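Local coordinates for protein inosine-uridine preferring nucleoside hydrolase (Gardnerella vaginalis 315-A, PDB 6BA1) that belongs to the nucleoside hydrolase family, an alpha/beta fold built round a largely parallel central sheet, and carries a bound calcium ion, at residues E45-L57 and N91-A105. Sequence-based numbering, arbitrary orientation.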
loop_
_atom_site.group_PDB
_atom_site.type_symbol
_atom_site.label_atom_id
_atom_site.label_comp_id
_atom_site.label_asym_id
_atom_site.label_seq_id
_atom_site.Cartn_x
_atom_site.Cartn_y
_atom_site.Cartn_z
ATOM N N GLU A 45 -2.860 27.482 -19.411
ATOM C CA GLU A 45 -2.967 28.949 -19.451
ATOM C C GLU A 45 -3.957 29.480 -18.420
ATOM O O GLU A 45 -3.638 30.398 -17.668
ATOM C CB GLU A 45 -3.400 29.424 -20.847
ATOM C CG GLU A 45 -2.330 29.295 -21.926
ATOM C CD GLU A 45 -1.225 30.346 -21.831
ATOM O OE1 GLU A 45 -1.292 31.257 -20.960
ATOM O OE2 GLU A 45 -0.278 30.260 -22.643
ATOM N N GLN A 46 -5.157 28.906 -18.399
ATOM C CA GLN A 46 -6.161 29.229 -17.381
ATOM C C GLN A 46 -5.605 29.104 -15.954
ATOM O O GLN A 46 -5.931 29.922 -15.094
ATOM C CB GLN A 46 -7.421 28.362 -17.531
ATOM C CG GLN A 46 -8.579 29.037 -18.255
ATOM C CD GLN A 46 -9.197 30.172 -17.451
ATOM O OE1 GLN A 46 -9.106 30.198 -16.223
ATOM N NE2 GLN A 46 -9.823 31.117 -18.139
ATOM N N GLY A 47 -4.765 28.093 -15.722
ATOM C CA GLY A 47 -4.041 27.924 -14.456
ATOM C C GLY A 47 -3.216 29.149 -14.071
ATOM O O GLY A 47 -3.187 29.547 -12.905
ATOM N N VAL A 48 -2.563 29.744 -15.065
ATOM C CA VAL A 48 -1.773 30.948 -14.874
ATOM C C VAL A 48 -2.651 32.192 -14.632
ATOM O O VAL A 48 -2.362 32.972 -13.716
ATOM C CB VAL A 48 -0.796 31.172 -16.053
ATOM C CG1 VAL A 48 -0.099 32.532 -15.962
ATOM C CG2 VAL A 48 0.221 30.034 -16.101
ATOM N N ARG A 49 -3.706 32.378 -15.440
ATOM C CA ARG A 49 -4.628 33.516 -15.251
ATOM C C ARG A 49 -5.184 33.562 -13.832
ATOM O O ARG A 49 -5.267 34.632 -13.217
ATOM C CB ARG A 49 -5.812 33.465 -16.222
ATOM C CG ARG A 49 -6.629 34.765 -16.241
ATOM C CD ARG A 49 -8.101 34.565 -16.574
ATOM N NE ARG A 49 -8.942 34.159 -15.438
ATOM C CZ ARG A 49 -9.320 34.939 -14.414
ATOM N NH1 ARG A 49 -8.919 36.200 -14.312
ATOM N NH2 ARG A 49 -10.094 34.450 -13.460
ATOM N N ASN A 50 -5.567 32.389 -13.337
ATOM C CA ASN A 50 -6.163 32.249 -12.014
ATOM C C ASN A 50 -5.123 32.531 -10.942
ATOM O O ASN A 50 -5.372 33.312 -10.019
ATOM C CB ASN A 50 -6.748 30.837 -11.841
ATOM C CG ASN A 50 -7.822 30.519 -12.873
ATOM O OD1 ASN A 50 -8.201 31.374 -13.689
ATOM N ND2 ASN A 50 -8.314 29.293 -12.847
ATOM N N ALA A 51 -3.948 31.913 -11.088
ATOM C CA ALA A 51 -2.836 32.100 -10.151
ATOM C C ALA A 51 -2.497 33.575 -9.944
ATOM O O ALA A 51 -2.401 34.037 -8.806
ATOM C CB ALA A 51 -1.614 31.339 -10.632
ATOM N N LEU A 52 -2.338 34.303 -11.051
ATOM C CA LEU A 52 -2.033 35.734 -11.006
ATOM C C LEU A 52 -3.154 36.512 -10.326
ATOM O O LEU A 52 -2.904 37.253 -9.375
ATOM C CB LEU A 52 -1.806 36.286 -12.414
ATOM C CG LEU A 52 -0.562 35.802 -13.166
ATOM C CD1 LEU A 52 -0.737 35.991 -14.671
ATOM C CD2 LEU A 52 0.697 36.513 -12.666
ATOM N N ALA A 53 -4.383 36.315 -10.811
ATOM C CA ALA A 53 -5.570 37.000 -10.281
ATOM C C ALA A 53 -5.809 36.765 -8.785
ATOM O O ALA A 53 -6.206 37.682 -8.061
ATOM C CB ALA A 53 -6.804 36.590 -11.072
ATOM N N ILE A 54 -5.562 35.534 -8.338
ATOM C CA ILE A 54 -5.827 35.134 -6.956
ATOM C C ILE A 54 -4.725 35.622 -6.014
ATOM O O ILE A 54 -5.025 36.134 -4.932
ATOM C CB ILE A 54 -6.069 33.605 -6.863
ATOM C CG1 ILE A 54 -7.428 33.279 -7.497
ATOM C CG2 ILE A 54 -6.043 33.103 -5.416
ATOM C CD1 ILE A 54 -7.506 31.939 -8.196
ATOM N N THR A 55 -3.466 35.471 -6.422
ATOM C CA THR A 55 -2.337 36.000 -5.647
ATOM C C THR A 55 -2.483 37.503 -5.399
ATOM O O THR A 55 -2.218 37.980 -4.288
ATOM C CB THR A 55 -0.980 35.728 -6.333
ATOM O OG1 THR A 55 -1.060 36.056 -7.726
ATOM C CG2 THR A 55 -0.595 34.279 -6.176
ATOM N N ASP A 56 -2.916 38.231 -6.434
ATOM C CA ASP A 56 -3.294 39.646 -6.311
ATOM C C ASP A 56 -4.386 39.838 -5.259
ATOM O O ASP A 56 -4.197 40.601 -4.313
ATOM C CB ASP A 56 -3.788 40.216 -7.654
ATOM C CG ASP A 56 -2.658 40.544 -8.621
ATOM O OD1 ASP A 56 -1.527 40.034 -8.456
ATOM O OD2 ASP A 56 -2.918 41.318 -9.566
ATOM N N LEU A 57 -5.505 39.124 -5.414
ATOM C CA LEU A 57 -6.673 39.294 -4.536
ATOM C C LEU A 57 -6.373 39.096 -3.044
ATOM O O LEU A 57 -6.931 39.807 -2.205
ATOM C CB LEU A 57 -7.813 38.350 -4.944
ATOM C CG LEU A 57 -9.182 38.641 -4.308
ATOM C CD1 LEU A 57 -9.907 39.728 -5.071
ATOM C CD2 LEU A 57 -10.032 37.389 -4.231
ATOM N N ASN A 91 -14.039 28.208 -15.584
ATOM C CA ASN A 91 -12.865 29.019 -15.238
ATOM C C ASN A 91 -11.844 28.299 -14.330
ATOM O O ASN A 91 -10.684 28.702 -14.282
ATOM C CB ASN A 91 -13.273 30.382 -14.633
ATOM C CG ASN A 91 -14.048 30.259 -13.324
ATOM O OD1 ASN A 91 -14.202 29.174 -12.776
ATOM N ND2 ASN A 91 -14.538 31.391 -12.819
ATOM N N GLY A 92 -12.274 27.256 -13.618
ATOM C CA GLY A 92 -11.406 26.474 -12.716
ATOM C C GLY A 92 -11.330 27.035 -11.301
ATOM O O GLY A 92 -10.401 26.712 -10.556
ATOM N N ILE A 93 -12.317 27.857 -10.933
ATOM C CA ILE A 93 -12.302 28.642 -9.692
ATOM C C ILE A 93 -13.732 28.704 -9.110
ATOM O O ILE A 93 -14.194 29.757 -8.653
ATOM C CB ILE A 93 -11.814 30.102 -9.942
ATOM C CG1 ILE A 93 -10.766 30.213 -11.048
ATOM C CG2 ILE A 93 -11.246 30.716 -8.674
ATOM C CD1 ILE A 93 -10.443 31.654 -11.412
ATOM N N GLY A 94 -14.433 27.576 -9.123
ATOM C CA GLY A 94 -15.895 27.598 -9.003
ATOM C C GLY A 94 -16.409 28.150 -10.320
ATOM O O GLY A 94 -16.023 27.669 -11.376
ATOM N N ASP A 95 -17.269 29.151 -10.272
ATOM C CA ASP A 95 -17.475 30.011 -11.439
ATOM C C ASP A 95 -17.478 31.442 -10.937
ATOM O O ASP A 95 -18.276 32.276 -11.367
ATOM C CB ASP A 95 -18.761 29.628 -12.195
ATOM C CG ASP A 95 -18.554 28.450 -13.143
ATOM O OD1 ASP A 95 -17.570 28.459 -13.919
ATOM O OD2 ASP A 95 -19.388 27.525 -13.123
ATOM N N VAL A 96 -16.535 31.714 -10.035
ATOM C CA VAL A 96 -16.504 32.964 -9.299
ATOM C C VAL A 96 -15.799 34.009 -10.155
ATOM O O VAL A 96 -14.670 33.797 -10.606
ATOM C CB VAL A 96 -15.811 32.811 -7.928
ATOM C CG1 VAL A 96 -15.851 34.126 -7.154
ATOM C CG2 VAL A 96 -16.478 31.709 -7.119
ATOM N N GLU A 97 -16.486 35.131 -10.366
ATOM C CA GLU A 97 -15.983 36.221 -11.194
ATOM C C GLU A 97 -14.983 37.025 -10.372
ATOM O O GLU A 97 -15.281 37.452 -9.256
ATOM C CB GLU A 97 -17.121 37.129 -11.675
ATOM C CG GLU A 97 -18.248 36.425 -12.426
ATOM C CD GLU A 97 -17.827 35.892 -13.783
ATOM O OE1 GLU A 97 -18.298 36.448 -14.799
ATOM O OE2 GLU A 97 -17.039 34.915 -13.841
ATOM N N ILE A 98 -13.799 37.221 -10.942
ATOM C CA ILE A 98 -12.686 37.858 -10.254
ATOM C C ILE A 98 -11.866 38.623 -11.302
ATOM O O ILE A 98 -11.608 38.088 -12.390
ATOM C CB ILE A 98 -11.833 36.806 -9.487
ATOM C CG1 ILE A 98 -10.722 37.476 -8.669
ATOM C CG2 ILE A 98 -11.262 35.746 -10.431
ATOM C CD1 ILE A 98 -9.854 36.492 -7.900
ATOM N N PRO A 99 -11.471 39.879 -11.000
ATOM C CA PRO A 99 -10.739 40.645 -12.015
ATOM C C PRO A 99 -9.404 40.006 -12.419
ATOM O O PRO A 99 -8.673 39.511 -11.562
ATOM C CB PRO A 99 -10.514 42.007 -11.334
ATOM C CG PRO A 99 -10.674 41.753 -9.872
ATOM C CD PRO A 99 -11.709 40.675 -9.781
ATOM N N ASP A 100 -9.110 40.017 -13.718
ATOM C CA ASP A 100 -7.815 39.569 -14.242
ATOM C C ASP A 100 -6.706 40.418 -13.642
ATOM O O ASP A 100 -6.871 41.634 -13.481
ATOM C CB ASP A 100 -7.750 39.721 -15.767
ATOM C CG ASP A 100 -8.682 38.772 -16.503
ATOM O OD1 ASP A 100 -9.666 38.298 -15.900
ATOM O OD2 ASP A 100 -8.431 38.501 -17.693
ATOM N N SER A 101 -5.581 39.795 -13.304
ATOM C CA SER A 101 -4.417 40.557 -12.875
ATOM C C SER A 101 -3.785 41.206 -14.106
ATOM O O SER A 101 -3.626 40.545 -15.139
ATOM C CB SER A 101 -3.387 39.662 -12.201
ATOM O OG SER A 101 -2.210 40.384 -11.884
ATOM N N PRO A 102 -3.416 42.493 -14.004
ATOM C CA PRO A 102 -2.678 43.120 -15.100
ATOM C C PRO A 102 -1.212 42.655 -15.201
ATOM O O PRO A 102 -0.576 42.894 -16.230
ATOM C CB PRO A 102 -2.760 44.610 -14.768
ATOM C CG PRO A 102 -2.880 44.655 -13.287
ATOM C CD PRO A 102 -3.617 43.412 -12.872
ATOM N N ARG A 103 -0.699 42.003 -14.148
ATOM C CA ARG A 103 0.611 41.322 -14.189
ATOM C C ARG A 103 0.410 40.129 -15.069
ATOM O O ARG A 103 -0.725 39.634 -15.241
ATOM C CB ARG A 103 1.108 40.873 -12.783
ATOM C CG ARG A 103 0.602 41.763 -11.728
ATOM C CD ARG A 103 1.035 41.464 -10.233
ATOM N NE ARG A 103 0.793 40.074 -9.857
ATOM C CZ ARG A 103 1.679 39.092 -9.943
ATOM N NH1 ARG A 103 2.889 39.332 -10.453
ATOM N NH2 ARG A 103 1.437 37.846 -9.545
ATOM N N LYS A 104 1.507 39.670 -15.674
ATOM C CA LYS A 104 1.502 38.526 -16.580
ATOM C C LYS A 104 2.614 37.539 -16.268
ATOM O O LYS A 104 3.440 37.786 -15.388
ATOM C CB LYS A 104 1.566 39.035 -18.035
ATOM C CG LYS A 104 0.291 39.767 -18.442
ATOM C CD LYS A 104 -0.392 39.450 -19.806
ATOM C CE LYS A 104 -1.923 39.451 -19.645
ATOM N NZ LYS A 104 -2.661 39.896 -20.854
ATOM N N ALA A 105 2.617 36.409 -16.967
ATOM C CA ALA A 105 3.578 35.339 -16.704
ATOM C C ALA A 105 4.999 35.776 -16.994
ATOM O O ALA A 105 5.234 36.528 -17.933
ATOM C CB ALA A 105 3.244 34.114 -17.539
#
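Asp56, near the C-terminal end of helix 44-57, receives two donors from the loop that wraps the helix. Its OD1 takes Arg103 NE on the syn lone pair at 2.7 Å, within a salt bridge, and Asp56 OD1 lies close to the plane of the guanidinium. OD2 accepts the hydroxyl of Ser101, OG at 2.6 Å, from above the carboxylate plane. With OG anti to the backbone N (chi1 175°), Ser101 can meet the carboxylate while the same OG accepts Arg103 N in an ST turn. Leu52 CD2 lies over one face of the Arg103 guanidinium, 3.5 Å from NH2, and Leu52 CB rests on Ser101 CB. One turn back along the chain from Ala53, Arg49 bends at chi3 and brings NH1 to Asp100 OD1 at 2.7 Å, a second salt bridge, with the guanidinium and carboxylate planes 34° apart. The Arg49 side chain runs past Ile98 in the opposite direction, with Ile98 CG2 at the guanidinium edge. Ile98 CD1 reaches in among Ile54 CG1 and Leu57 CD2, 3.8 Å from the latter, and Ile54 meets Ile93 tip to tip. Next to Arg49, Asn50 ND2 donates to Asn91 O (2.8 Å, 162°), and Ile93 CG1 and CD1 pack against the same amide.

Farther out, Asn50 ND2 also bonds Thr13 O and Gly92 pairs through its backbone with Gly14, tying this end of the loop to the segment that follows strand 6-11, where Asp12 and Asp17 bind calcium. Arg103 NH2 reaches Val63 O, while Phe222 of helix 218-237 touches Ile93 and Leu57. The loop is thus pinned by two ion pairs toward its far end and by the amide of buried Asn50, with aliphatic packing between; each arginine probably stabilises its partner aspartate as the carboxylate.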